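Side-chain contacts in natterin-like protein (Lethenteron camtschaticum, PDB 6IUL), which probably forms pores in target-cell membranes, joining a jacalin-like lectin domain to an aerolysin-type pore-forming module: residues V3-L8 and N22-A27; F69-F74 and I206-S211; P164-E169 and P219-V224. One frame throughout, in Å; residues are numbered along the deposited sequence.

Contact 1 of 3, residues V3-L8 and N22-A27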
ATOM      1  N   VAL A   3     -30.049  -5.587 -21.572  1.00 62.60           N
ATOM      2  CA  VAL A   3     -29.145  -6.372 -20.719  1.00 52.30           C
ATOM      3  C   VAL A   3     -29.378  -6.107 -19.240  1.00 46.15           C
ATOM      4  O   VAL A   3     -29.876  -5.051 -18.862  1.00 39.54           O
ATOM      5  CB  VAL A   3     -27.638  -6.157 -21.051  1.00 52.38           C
ATOM      6  CG1 VAL A   3     -27.300  -6.681 -22.432  1.00 57.51           C
ATOM      7  CG2 VAL A   3     -27.246  -4.693 -20.928  1.00 56.45           C
ATOM      8  N   TYR A   4     -28.959  -7.071 -18.413  1.00 39.48           N
ATOM      9  CA  TYR A   4     -29.185  -7.034 -16.976  1.00 40.29           C
ATOM     10  C   TYR A   4     -27.882  -7.256 -16.189  1.00 33.93           C
ATOM     11  O   TYR A   4     -26.953  -7.923 -16.663  1.00 32.84           O
ATOM     12  CB  TYR A   4     -30.226  -8.105 -16.591  1.00 45.09           C
ATOM     13  CG  TYR A   4     -31.536  -7.972 -17.338  1.00 51.61           C
ATOM     14  CD1 TYR A   4     -32.538  -7.123 -16.877  1.00 58.81           C
ATOM     15  CD2 TYR A   4     -31.754  -8.661 -18.540  1.00 60.34           C
ATOM     16  CE1 TYR A   4     -33.736  -6.984 -17.570  1.00 61.72           C
ATOM     17  CE2 TYR A   4     -32.956  -8.541 -19.232  1.00 62.07           C
ATOM     18  CZ  TYR A   4     -33.937  -7.701 -18.737  1.00 64.09           C
ATOM     19  OH  TYR A   4     -35.116  -7.575 -19.427  1.00 75.82           O
ATOM     20  N   PRO A   5     -27.805  -6.684 -14.988  1.00 29.38           N
ATOM     21  CA  PRO A   5     -26.637  -6.838 -14.140  1.00 28.20           C
ATOM     22  C   PRO A   5     -26.530  -8.185 -13.433  1.00 31.72           C
ATOM     23  O   PRO A   5     -25.446  -8.502 -12.922  1.00 27.47           O
ATOM     24  CB  PRO A   5     -26.815  -5.718 -13.102  1.00 27.02           C
ATOM     25  CG  PRO A   5     -28.289  -5.509 -13.015  1.00 26.46           C
ATOM     26  CD  PRO A   5     -28.832  -5.793 -14.385  1.00 27.17           C
ATOM     27  N   THR A   6     -27.634  -8.956 -13.398  1.00 29.55           N
ATOM     28  CA  THR A   6     -27.665 -10.254 -12.753  1.00 28.46           C
ATOM     29  C   THR A   6     -28.215 -11.340 -13.666  1.00 29.55           C
ATOM     30  O   THR A   6     -28.881 -11.074 -14.628  1.00 33.66           O
ATOM     31  CB  THR A   6     -28.483 -10.276 -11.456  1.00 29.27           C
ATOM     32  OG1 THR A   6     -29.864 -10.085 -11.753  1.00 33.28           O
ATOM     33  CG2 THR A   6     -28.071  -9.203 -10.519  1.00 28.60           C
ATOM     34  N   THR A   7     -27.855 -12.587 -13.384  1.00 27.34           N
ATOM     35  CA  THR A   7     -28.290 -13.731 -14.152  1.00 26.75           C
ATOM     36  C   THR A   7     -28.762 -14.800 -13.170  1.00 31.33           C
ATOM     37  O   THR A   7     -28.140 -15.010 -12.097  1.00 27.45           O
ATOM     38  CB  THR A   7     -27.183 -14.298 -15.080  1.00 27.97           C
ATOM     39  OG1 THR A   7     -27.655 -15.488 -15.709  1.00 28.45           O
ATOM     40  CG2 THR A   7     -25.907 -14.676 -14.337  1.00 27.52           C
ATOM     41  N   LEU A   8     -29.850 -15.480 -13.541  1.00 31.53           N
ATOM     42  CA  LEU A   8     -30.542 -16.419 -12.671  1.00 31.39           C
ATOM     43  C   LEU A   8     -31.165 -17.533 -13.510  1.00 35.24           C
ATOM     44  O   LEU A   8     -31.982 -17.246 -14.434  1.00 32.28           O
ATOM     45  CB  LEU A   8     -31.651 -15.682 -11.953  1.00 32.32           C
ATOM     46  CG  LEU A   8     -32.616 -16.544 -11.145  1.00 35.34           C
ATOM     47  CD1 LEU A   8     -31.893 -17.360 -10.051  1.00 34.14           C
ATOM     48  CD2 LEU A   8     -33.655 -15.606 -10.538  1.00 33.81           C
ATOM     49  N   ASN A  22     -32.036 -12.080  -1.726  1.00 30.72           N
ATOM     50  CA  ASN A  22     -31.156 -11.368  -2.665  1.00 31.10           C
ATOM     51  C   ASN A  22     -30.456 -10.218  -1.980  1.00 30.83           C
ATOM     52  O   ASN A  22     -31.119  -9.376  -1.410  1.00 34.44           O
ATOM     53  CB  ASN A  22     -32.032 -10.840  -3.805  1.00 31.76           C
ATOM     54  CG  ASN A  22     -31.236 -10.208  -4.926  1.00 36.36           C
ATOM     55  OD1 ASN A  22     -30.049  -9.986  -4.794  1.00 42.98           O
ATOM     56  ND2 ASN A  22     -31.887  -9.922  -6.054  1.00 35.05           N
ATOM     57  N   GLY A  23     -29.132 -10.160  -2.047  1.00 28.96           N
ATOM     58  CA  GLY A  23     -28.360  -9.042  -1.464  1.00 29.53           C
ATOM     59  C   GLY A  23     -28.124  -7.871  -2.404  1.00 28.45           C
ATOM     60  O   GLY A  23     -27.346  -6.956  -2.097  1.00 29.40           O
ATOM     61  N   GLN A  24     -28.787  -7.886  -3.549  1.00 28.99           N
ATOM     62  CA  GLN A  24     -28.622  -6.853  -4.599  1.00 36.54           C
ATOM     63  C   GLN A  24     -28.572  -5.400  -4.149  1.00 39.93           C
ATOM     64  O   GLN A  24     -27.708  -4.658  -4.598  1.00 38.39           O
ATOM     65  CB  GLN A  24     -29.756  -6.946  -5.633  1.00 40.68           C
ATOM     66  CG  GLN A  24     -29.499  -6.149  -6.902  1.00 41.67           C
ATOM     67  CD  GLN A  24     -30.234  -6.710  -8.110  1.00 42.07           C
ATOM     68  OE1 GLN A  24     -30.638  -7.868  -8.123  1.00 47.19           O
ATOM     69  NE2 GLN A  24     -30.442  -5.890  -9.107  1.00 42.74           N
ATOM     70  N   GLU A  25     -29.480  -5.004  -3.272  1.00 41.71           N
ATOM     71  CA  GLU A  25     -29.634  -3.581  -2.897  1.00 46.64           C
ATOM     72  C   GLU A  25     -28.429  -2.994  -2.192  1.00 42.68           C
ATOM     73  O   GLU A  25     -28.143  -1.810  -2.382  1.00 45.96           O
ATOM     74  CB  GLU A  25     -30.855  -3.376  -2.022  1.00 52.73           C
ATOM     75  CG  GLU A  25     -32.125  -3.769  -2.761  1.00 67.51           C
ATOM     76  CD  GLU A  25     -33.419  -3.521  -1.971  1.00 80.14           C
ATOM     77  OE1 GLU A  25     -33.384  -3.147  -0.753  1.00 83.81           O
ATOM     78  OE2 GLU A  25     -34.489  -3.704  -2.599  1.00 74.79           O
ATOM     79  N   ASN A  26     -27.720  -3.797  -1.399  1.00 37.74           N
ATOM     80  CA  ASN A  26     -26.530  -3.308  -0.704  1.00 33.83           C
ATOM     81  C   ASN A  26     -25.288  -4.093  -1.079  1.00 32.60           C
ATOM     82  O   ASN A  26     -24.288  -4.071  -0.366  1.00 34.96           O
ATOM     83  CB  ASN A  26     -26.744  -3.320   0.818  1.00 36.34           C
ATOM     84  CG  ASN A  26     -27.094  -4.697   1.350  1.00 39.04           C
ATOM     85  OD1 ASN A  26     -27.385  -5.614   0.575  1.00 38.83           O
ATOM     86  ND2 ASN A  26     -27.044  -4.861   2.670  1.00 32.10           N
ATOM     87  N   ALA A  27     -25.364  -4.809  -2.202  1.00 34.83           N
ATOM     88  CA  ALA A  27     -24.253  -5.642  -2.709  1.00 34.32           C
ATOM     89  C   ALA A  27     -23.702  -6.650  -1.704  1.00 35.01           C
ATOM     90  O   ALA A  27     -22.509  -6.970  -1.693  1.00 34.43           O
ATOM     91  CB  ALA A  27     -23.130  -4.747  -3.226  1.00 42.22           C
TER

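Contact 2 of 3, residues F69-F74 and I206-S211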
ATOM      1  N   PHE A  69     -17.762 -19.820   2.406  1.00 27.15           N
ATOM      2  CA  PHE A  69     -16.795 -19.233   1.516  1.00 29.26           C
ATOM      3  C   PHE A  69     -15.726 -18.475   2.284  1.00 32.14           C
ATOM      4  O   PHE A  69     -16.043 -17.763   3.240  1.00 33.17           O
ATOM      5  CB  PHE A  69     -17.486 -18.267   0.527  1.00 27.93           C
ATOM      6  CG  PHE A  69     -18.230 -18.993  -0.565  1.00 26.87           C
ATOM      7  CD1 PHE A  69     -19.479 -19.486  -0.354  1.00 28.51           C
ATOM      8  CD2 PHE A  69     -17.648 -19.199  -1.785  1.00 27.86           C
ATOM      9  CE1 PHE A  69     -20.168 -20.185  -1.357  1.00 29.88           C
ATOM     10  CE2 PHE A  69     -18.323 -19.878  -2.781  1.00 28.82           C
ATOM     11  CZ  PHE A  69     -19.593 -20.379  -2.557  1.00 27.95           C
ATOM     12  N   GLU A  70     -14.485 -18.617   1.837  1.00 30.41           N
ATOM     13  CA  GLU A  70     -13.372 -17.787   2.331  1.00 34.42           C
ATOM     14  C   GLU A  70     -13.475 -16.401   1.659  1.00 35.19           C
ATOM     15  O   GLU A  70     -14.054 -16.251   0.557  1.00 31.07           O
ATOM     16  CB  GLU A  70     -12.019 -18.444   1.956  1.00 35.95           C
ATOM     17  CG  GLU A  70     -11.808 -19.867   2.520  1.00 41.25           C
ATOM     18  CD  GLU A  70     -10.633 -20.637   1.890  1.00 47.14           C
ATOM     19  OE1 GLU A  70      -9.727 -20.014   1.304  1.00 48.05           O
ATOM     20  OE2 GLU A  70     -10.583 -21.892   1.956  1.00 55.36           O
ATOM     21  N   SER A  71     -12.927 -15.392   2.315  1.00 32.53           N
ATOM     22  CA  SER A  71     -12.724 -14.076   1.720  1.00 34.31           C
ATOM     23  C   SER A  71     -12.028 -14.172   0.351  1.00 35.40           C
ATOM     24  O   SER A  71     -10.971 -14.821   0.194  1.00 28.74           O
ATOM     25  CB  SER A  71     -11.891 -13.193   2.656  1.00 34.33           C
ATOM     26  OG  SER A  71     -12.680 -12.894   3.802  1.00 41.33           O
ATOM     27  N   GLY A  72     -12.636 -13.554  -0.653  1.00 29.05           N
ATOM     28  CA  GLY A  72     -12.053 -13.585  -1.985  1.00 30.80           C
ATOM     29  C   GLY A  72     -12.337 -14.836  -2.802  1.00 28.16           C
ATOM     30  O   GLY A  72     -11.952 -14.919  -3.958  1.00 28.99           O
ATOM     31  N   GLU A  73     -13.025 -15.800  -2.211  1.00 28.49           N
ATOM     32  CA  GLU A  73     -13.356 -17.061  -2.917  1.00 29.75           C
ATOM     33  C   GLU A  73     -14.671 -16.923  -3.651  1.00 30.57           C
ATOM     34  O   GLU A  73     -15.668 -16.544  -3.051  1.00 34.77           O
ATOM     35  CB  GLU A  73     -13.456 -18.211  -1.922  1.00 30.65           C
ATOM     36  CG  GLU A  73     -13.584 -19.572  -2.573  1.00 32.39           C
ATOM     37  CD  GLU A  73     -13.629 -20.717  -1.568  1.00 32.79           C
ATOM     38  OE1 GLU A  73     -14.004 -20.453  -0.401  1.00 30.90           O
ATOM     39  OE2 GLU A  73     -13.315 -21.876  -1.974  1.00 34.78           O
ATOM     40  N   PHE A  74     -14.680 -17.232  -4.951  1.00 29.92           N
ATOM     41  CA  PHE A  74     -15.909 -17.172  -5.711  1.00 31.56           C
ATOM     42  C   PHE A  74     -16.230 -18.499  -6.378  1.00 32.92           C
ATOM     43  O   PHE A  74     -15.491 -19.447  -6.232  1.00 31.10           O
ATOM     44  CB  PHE A  74     -15.880 -16.020  -6.732  1.00 31.28           C
ATOM     45  CG  PHE A  74     -14.779 -16.097  -7.725  1.00 30.36           C
ATOM     46  CD1 PHE A  74     -13.520 -15.558  -7.443  1.00 30.28           C
ATOM     47  CD2 PHE A  74     -14.996 -16.672  -8.982  1.00 32.36           C
ATOM     48  CE1 PHE A  74     -12.495 -15.632  -8.387  1.00 28.92           C
ATOM     49  CE2 PHE A  74     -13.983 -16.725  -9.953  1.00 34.11           C
ATOM     50  CZ  PHE A  74     -12.710 -16.213  -9.649  1.00 32.82           C
ATOM     51  N   ILE A 206     -17.116  -6.302   0.881  1.00 26.10           N
ATOM     52  CA  ILE A 206     -16.962  -5.773  -0.463  1.00 27.27           C
ATOM     53  C   ILE A 206     -15.519  -5.529  -0.899  1.00 28.59           C
ATOM     54  O   ILE A 206     -15.222  -5.644  -2.112  1.00 27.40           O
ATOM     55  CB  ILE A 206     -17.791  -4.522  -0.723  1.00 28.16           C
ATOM     56  CG1 ILE A 206     -17.381  -3.368   0.190  1.00 30.04           C
ATOM     57  CG2 ILE A 206     -19.270  -4.852  -0.616  1.00 28.21           C
ATOM     58  CD1 ILE A 206     -17.921  -2.073  -0.346  1.00 28.89           C
ATOM     59  N   GLU A 207     -14.637  -5.208   0.047  1.00 27.47           N
ATOM     60  CA  GLU A 207     -13.219  -4.970  -0.268  1.00 31.77           C
ATOM     61  C   GLU A 207     -12.497  -6.249  -0.709  1.00 31.13           C
ATOM     62  O   GLU A 207     -11.576  -6.223  -1.526  1.00 29.69           O
ATOM     63  CB  GLU A 207     -12.443  -4.298   0.889  1.00 36.68           C
ATOM     64  CG  GLU A 207     -12.113  -5.225   2.090  1.00 47.53           C
ATOM     65  CD  GLU A 207     -13.348  -5.680   2.958  1.00 53.02           C
ATOM     66  OE1 GLU A 207     -14.506  -5.108   2.878  1.00 41.64           O
ATOM     67  OE2 GLU A 207     -13.143  -6.631   3.759  1.00 58.82           O
ATOM     68  N   SER A 208     -12.890  -7.385  -0.152  1.00 32.10           N
ATOM     69  CA  SER A 208     -12.298  -8.678  -0.561  1.00 32.00           C
ATOM     70  C   SER A 208     -13.017  -9.300  -1.790  1.00 30.90           C
ATOM     71  O   SER A 208     -12.392  -9.996  -2.573  1.00 32.40           O
ATOM     72  CB  SER A 208     -12.277  -9.643   0.619  1.00 30.52           C
ATOM     73  OG  SER A 208     -13.554  -9.765   1.184  1.00 37.35           O
ATOM     74  N   THR A 209     -14.307  -9.015  -1.966  1.00 30.53           N
ATOM     75  CA  THR A 209     -15.106  -9.674  -3.035  1.00 29.44           C
ATOM     76  C   THR A 209     -14.879  -8.967  -4.363  1.00 32.16           C
ATOM     77  O   THR A 209     -14.749  -9.615  -5.408  1.00 29.72           O
ATOM     78  CB  THR A 209     -16.602  -9.648  -2.680  1.00 28.99           C
ATOM     79  OG1 THR A 209     -16.791 -10.410  -1.497  1.00 28.27           O
ATOM     80  CG2 THR A 209     -17.487 -10.190  -3.776  1.00 28.94           C
ATOM     81  N   PHE A 210     -14.841  -7.630  -4.325  1.00 31.84           N
ATOM     82  CA  PHE A 210     -14.626  -6.832  -5.508  1.00 29.13           C
ATOM     83  C   PHE A 210     -13.250  -6.194  -5.521  1.00 30.76           C
ATOM     84  O   PHE A 210     -12.604  -6.126  -4.484  1.00 30.96           O
ATOM     85  CB  PHE A 210     -15.716  -5.748  -5.575  1.00 29.17           C
ATOM     86  CG  PHE A 210     -17.113  -6.300  -5.507  1.00 27.09           C
ATOM     87  CD1 PHE A 210     -17.699  -6.917  -6.615  1.00 27.20           C
ATOM     88  CD2 PHE A 210     -17.844  -6.213  -4.341  1.00 28.60           C
ATOM     89  CE1 PHE A 210     -18.960  -7.465  -6.525  1.00 26.79           C
ATOM     90  CE2 PHE A 210     -19.123  -6.741  -4.250  1.00 28.47           C
ATOM     91  CZ  PHE A 210     -19.691  -7.350  -5.355  1.00 28.72           C
ATOM     92  N   SER A 211     -12.788  -5.711  -6.682  1.00 31.04           N
ATOM     93  CA  SER A 211     -11.604  -4.858  -6.683  1.00 31.30           C
ATOM     94  C   SER A 211     -12.067  -3.398  -6.691  1.00 30.41           C
ATOM     95  O   SER A 211     -12.471  -2.840  -7.710  1.00 27.68           O
ATOM     96  CB  SER A 211     -10.627  -5.175  -7.823  1.00 32.17           C
ATOM     97  OG  SER A 211     -11.080  -4.669  -9.013  1.00 44.28           O
TER
HETATM   98  O   HOH W   1     -14.972 -11.963  -0.288  1.00 36.44           O

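Contact 3 of 3, residues P164-E169 and P219-V224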
ATOM      1  N   PRO A 164     -10.554  21.290  12.207  1.00 41.97           N
ATOM      2  CA  PRO A 164      -9.371  20.449  12.208  1.00 46.21           C
ATOM      3  C   PRO A 164      -8.564  20.655  13.483  1.00 46.16           C
ATOM      4  O   PRO A 164      -8.527  21.761  14.026  1.00 53.17           O
ATOM      5  CB  PRO A 164      -8.581  20.923  10.993  1.00 42.17           C
ATOM      6  CG  PRO A 164      -9.541  21.644  10.146  1.00 42.95           C
ATOM      7  CD  PRO A 164     -10.559  22.226  11.072  1.00 42.60           C
ATOM      8  N   ASN A 165      -7.952  19.597  13.984  1.00 42.81           N
ATOM      9  CA  ASN A 165      -7.041  19.745  15.103  1.00 45.87           C
ATOM     10  C   ASN A 165      -5.590  19.668  14.566  1.00 49.48           C
ATOM     11  O   ASN A 165      -4.988  18.575  14.499  1.00 48.41           O
ATOM     12  CB  ASN A 165      -7.283  18.662  16.145  1.00 47.08           C
ATOM     13  CG  ASN A 165      -6.328  18.772  17.306  1.00 54.35           C
ATOM     14  OD1 ASN A 165      -5.769  19.844  17.549  1.00 70.10           O
ATOM     15  ND2 ASN A 165      -6.113  17.680  18.013  1.00 53.38           N
ATOM     16  N   VAL A 166      -5.036  20.813  14.188  1.00 47.95           N
ATOM     17  CA  VAL A 166      -3.683  20.855  13.610  1.00 45.59           C
ATOM     18  C   VAL A 166      -2.596  20.979  14.665  1.00 41.58           C
ATOM     19  O   VAL A 166      -2.517  21.976  15.322  1.00 50.60           O
ATOM     20  CB  VAL A 166      -3.573  22.021  12.631  1.00 44.95           C
ATOM     21  CG1 VAL A 166      -2.201  22.047  12.006  1.00 48.67           C
ATOM     22  CG2 VAL A 166      -4.633  21.899  11.547  1.00 45.95           C
ATOM     23  N   GLN A 167      -1.790  19.943  14.843  1.00 45.71           N
ATOM     24  CA  GLN A 167      -0.698  19.919  15.813  1.00 48.07           C
ATOM     25  C   GLN A 167       0.626  20.280  15.104  1.00 49.00           C
ATOM     26  O   GLN A 167       0.995  19.658  14.085  1.00 39.91           O
ATOM     27  CB  GLN A 167      -0.517  18.535  16.489  1.00 52.25           C
ATOM     28  CG  GLN A 167      -1.637  17.995  17.415  1.00 60.27           C
ATOM     29  CD  GLN A 167      -2.083  18.920  18.578  1.00 69.12           C
ATOM     30  OE1 GLN A 167      -2.858  18.498  19.425  1.00 80.51           O
ATOM     31  NE2 GLN A 167      -1.654  20.178  18.584  1.00 67.91           N
ATOM     32  N   MET A 168       1.331  21.257  15.682  1.00 39.69           N
ATOM     33  CA  MET A 168       2.594  21.759  15.164  1.00 38.16           C
ATOM     34  C   MET A 168       3.752  20.974  15.747  1.00 37.24           C
ATOM     35  O   MET A 168       3.757  20.632  16.932  1.00 33.61           O
ATOM     36  CB  MET A 168       2.739  23.254  15.501  1.00 38.43           C
ATOM     37  CG  MET A 168       1.656  24.140  14.895  1.00 38.78           C
ATOM     38  SD  MET A 168       1.470  24.006  13.086  1.00 44.08           S
ATOM     39  CE  MET A 168       0.459  25.477  12.787  1.00 55.40           C
ATOM     40  N   GLU A 169       4.715  20.650  14.888  1.00 36.55           N
ATOM     41  CA  GLU A 169       5.910  19.956  15.270  1.00 38.23           C
ATOM     42  C   GLU A 169       7.081  20.796  14.734  1.00 34.78           C
ATOM     43  O   GLU A 169       7.045  21.266  13.587  1.00 34.17           O
ATOM     44  CB  GLU A 169       6.049  18.581  14.586  1.00 42.59           C
ATOM     45  CG  GLU A 169       4.812  17.801  14.273  1.00 56.16           C
ATOM     46  CD  GLU A 169       5.128  16.523  13.492  1.00 54.56           C
ATOM     47  OE1 GLU A 169       6.287  16.307  13.099  1.00 48.51           O
ATOM     48  OE2 GLU A 169       4.200  15.721  13.312  1.00 65.43           O
ATOM     49  N   PRO A 219      -9.701  14.545   1.677  1.00 48.62           N
ATOM     50  CA  PRO A 219      -9.870  15.598   2.676  1.00 45.70           C
ATOM     51  C   PRO A 219      -8.521  16.182   3.108  1.00 49.11           C
ATOM     52  O   PRO A 219      -7.569  15.445   3.420  1.00 46.44           O
ATOM     53  CB  PRO A 219     -10.554  14.883   3.846  1.00 44.24           C
ATOM     54  CG  PRO A 219     -11.261  13.748   3.195  1.00 44.55           C
ATOM     55  CD  PRO A 219     -10.372  13.304   2.076  1.00 46.64           C
ATOM     56  N   GLU A 220      -8.457  17.507   3.100  1.00 51.72           N
ATOM     57  CA  GLU A 220      -7.226  18.227   3.398  1.00 57.52           C
ATOM     58  C   GLU A 220      -7.583  19.361   4.344  1.00 56.77           C
ATOM     59  O   GLU A 220      -8.748  19.751   4.499  1.00 47.68           O
ATOM     60  CB  GLU A 220      -6.594  18.796   2.102  1.00 54.84           C
ATOM     61  CG  GLU A 220      -6.032  17.753   1.147  1.00 61.63           C
ATOM     62  CD  GLU A 220      -5.587  18.325  -0.194  1.00 67.92           C
ATOM     63  OE1 GLU A 220      -5.764  19.552  -0.435  1.00 70.19           O
ATOM     64  OE2 GLU A 220      -5.066  17.529  -1.011  1.00 73.59           O
ATOM     65  N   VAL A 221      -6.545  19.950   4.912  1.00 51.46           N
ATOM     66  CA  VAL A 221      -6.684  21.106   5.757  1.00 53.61           C
ATOM     67  C   VAL A 221      -6.331  22.362   4.962  1.00 55.85           C
ATOM     68  O   VAL A 221      -5.476  22.334   4.104  1.00 50.93           O
ATOM     69  CB  VAL A 221      -5.801  20.929   6.987  1.00 54.98           C
ATOM     70  CG1 VAL A 221      -5.454  22.259   7.625  1.00 65.39           C
ATOM     71  CG2 VAL A 221      -6.488  20.012   7.988  1.00 52.98           C
ATOM     72  N   MET A 222      -7.019  23.458   5.252  1.00 59.22           N
ATOM     73  CA  MET A 222      -6.887  24.703   4.507  1.00 62.96           C
ATOM     74  C   MET A 222      -6.771  25.885   5.477  1.00 65.44           C
ATOM     75  O   MET A 222      -7.524  25.991   6.456  1.00 57.98           O
ATOM     76  CB  MET A 222      -8.131  24.866   3.625  1.00 71.83           C
ATOM     77  CG  MET A 222      -8.302  26.205   2.935  1.00 75.11           C
ATOM     78  SD  MET A 222      -9.909  26.262   2.107  1.00 82.29           S
ATOM     79  CE  MET A 222      -9.410  25.774   0.451  1.00 87.79           C
ATOM     80  N   GLU A 223      -5.869  26.801   5.147  1.00 76.71           N
ATOM     81  CA  GLU A 223      -5.597  28.007   5.955  1.00 79.66           C
ATOM     82  C   GLU A 223      -6.702  29.038   5.726  1.00 72.10           C
ATOM     83  O   GLU A 223      -6.891  29.528   4.623  1.00 68.24           O
ATOM     84  CB  GLU A 223      -4.218  28.632   5.638  1.00 85.68           C
ATOM     85  CG  GLU A 223      -3.184  27.682   5.010  1.00 94.03           C
ATOM     86  CD  GLU A 223      -3.361  27.524   3.494  1.00 95.75           C
ATOM     87  OE1 GLU A 223      -3.396  28.574   2.827  1.00103.69           O
ATOM     88  OE2 GLU A 223      -3.513  26.379   2.979  1.00 77.93           O
ATOM     89  N   VAL A 224      -7.465  29.288   6.775  1.00 74.53           N
ATOM     90  CA  VAL A 224      -8.317  30.459   6.865  1.00 89.68           C
ATOM     91  C   VAL A 224      -7.631  31.313   7.930  1.00 95.32           C
ATOM     92  O   VAL A 224      -6.637  30.881   8.496  1.00106.41           O
ATOM     93  CB  VAL A 224      -9.780  30.086   7.228  1.00 84.54           C
ATOM     94  CG1 VAL A 224     -10.399  29.286   6.093  1.00 79.64           C
ATOM     95  CG2 VAL A 224      -9.874  29.336   8.561  1.00 78.87           C
TER

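Contact 1 of 3, residues V3-L8 and N22-A27
Thr6, where strand 6-12 begins, and Gln24, in the loop after strand 17-22, face each other with their CA atoms 8.9 Å apart, and side chains reaching out from opposite directions fill the gap. Thr6 contributes a methyl: CG2 lies 3.8 Å from Gln24 OE1. The OG1 atom of Thr6 sits between its backbone N and carbonyl carbon (chi1 68°), leaving CG2 to turn to the amide. Gln24 NE2, on the same amide, is 4.5 Å from Pro5 CG, a looser touch. In the sheet of the jacalin-like beta-prism that runs on into the pore-forming module, strands 135-155 and 124-131 lie between 6-12 and 17-22, so the contact spans the sheet at one end; Thr6 also touches Leu125 of strand 124-131. Asn22 fixes Gln24 at both ends. Asn22 OD1 accepts from Gln24 N at 2.7 Å in an Asx turn, the donor standing 50° above the carbonyl plane. Asn22 ND2 donates to Gln24 OE1 at 3.2 Å and a fairly straight 157°. The oxygen that meets the Thr6 methyl is therefore already held by a polar partner. Leu291 of strand 290-313 touches both Pro5 and Gln24.

Contact 2 of 3, residues F69-F74 and I206-S211
Two residues beyond Ser208, which meets Ser71 and Gly72, the ring of Phe210 carries Thr209 CG2 over the centre of one face, 3.8 Å above its plane, and has Ile206 CB in plane at its edge. The short helix 206-209 of the pore-forming module here packs against a type II beta turn, Glu70 to Glu73, of the jacalin-like domain. Gly72 takes the third position of the turn with a positive phi (82°), and its CA comes within 3.7 Å of Ser208 O. Beside it Ser71 CB lies 4.1 Å from Ser208 OG, a plain van der Waals touch. The turn is closed by Glu73 N to Glu70 O. It is braced again by the extended Glu73 side chain, whose OE1 accepts from Glu70 N at 2.9 Å along a nearly linear bond (171°) and also forms a salt bridge with Arg100. Lys193 of the second subunit reaches Phe210 O, so the helix end also borders the dimer interface. Ser208 OG and Thr209 OG1 both bond to Lys205 O. The same two hydroxyls share one water, which accepts from Gly72 N at 2.8 Å and lies 2.7 Å from Thr209 OG1.

Contact 3 of 3, residues P164-E169 and P219-V224
In the elongated aerolysin-type module, the start of strand 166-178 lies across from the end of strand 212-223, which forms an antiparallel hairpin with strand 228-238. The two segments are not paired as neighbouring strands: Gln167 bonds through its backbone to Arg270, whereas Glu220 and Met222 bond to Thr231 and Ser229. Their side chains meet instead, Val221 pointing at Pro164 and Val166 while these two point back. The CA atoms of Pro164 and Val221 are 7.0 Å apart, close enough for one valine to bridge the space. Each of its methyls takes a separate partner. Val221 CG2 touches the pyrrolidine ring of Pro164 along its CB-CG side, at 3.8 Å from Pro164 CB and 4.1 Å from Pro164 CG. Val221 CG1 meets Val166 CG2 at 4.0 Å. This division follows from the rotation of Val221, with CG1 anti to the backbone N (chi1 157°) and CG2 beside it. Val166 offers the methyl that lies beside its own backbone N, and both pairs of side chains cross obliquely. Phe228, the first residue of the returning hairpin strand, is touched by Val166 and Val221 alike, and Ala271 of strand 260-285 and Thr303 of strand 290-313 also border Val221, so the packing extends beyond the two segments. In relatives of the aerolysin family a hairpin of this module detaches to build the membrane barrel, and 212-238 is possibly its counterpart here. Across the contact the side chains meet through aliphatic carbons alone, by dispersion and the hydrophobic effect; such a junction could part without breaking directional bonds between these side chains.

In the fold
Contacts 1 and 2 lie at the junction of the lectin domain with the pore-forming module, their centres about 16 Å apart, and they touch where the carbonyl O of Ala27 packs on Ile206 and Phe210. Contact 3 sits far along the elongated module, its centre about 43 Å from that of contact 1, on the other side of the chain's centre, and about 36 Å from that of contact 2. Contact 1 closes before either of the others opens, whereas contacts 2 and 3 alternate along the chain. Helix 206-209 is followed, after two residues, by strand 212-223, which connects the junction to contact 3. Contacts 1 and 3 also reach one large mixed sheet, in which strand 135-155 pairs with 6-12 and 124-131 on the lectin side and with 212-223 and 260-285 of the pore-forming module.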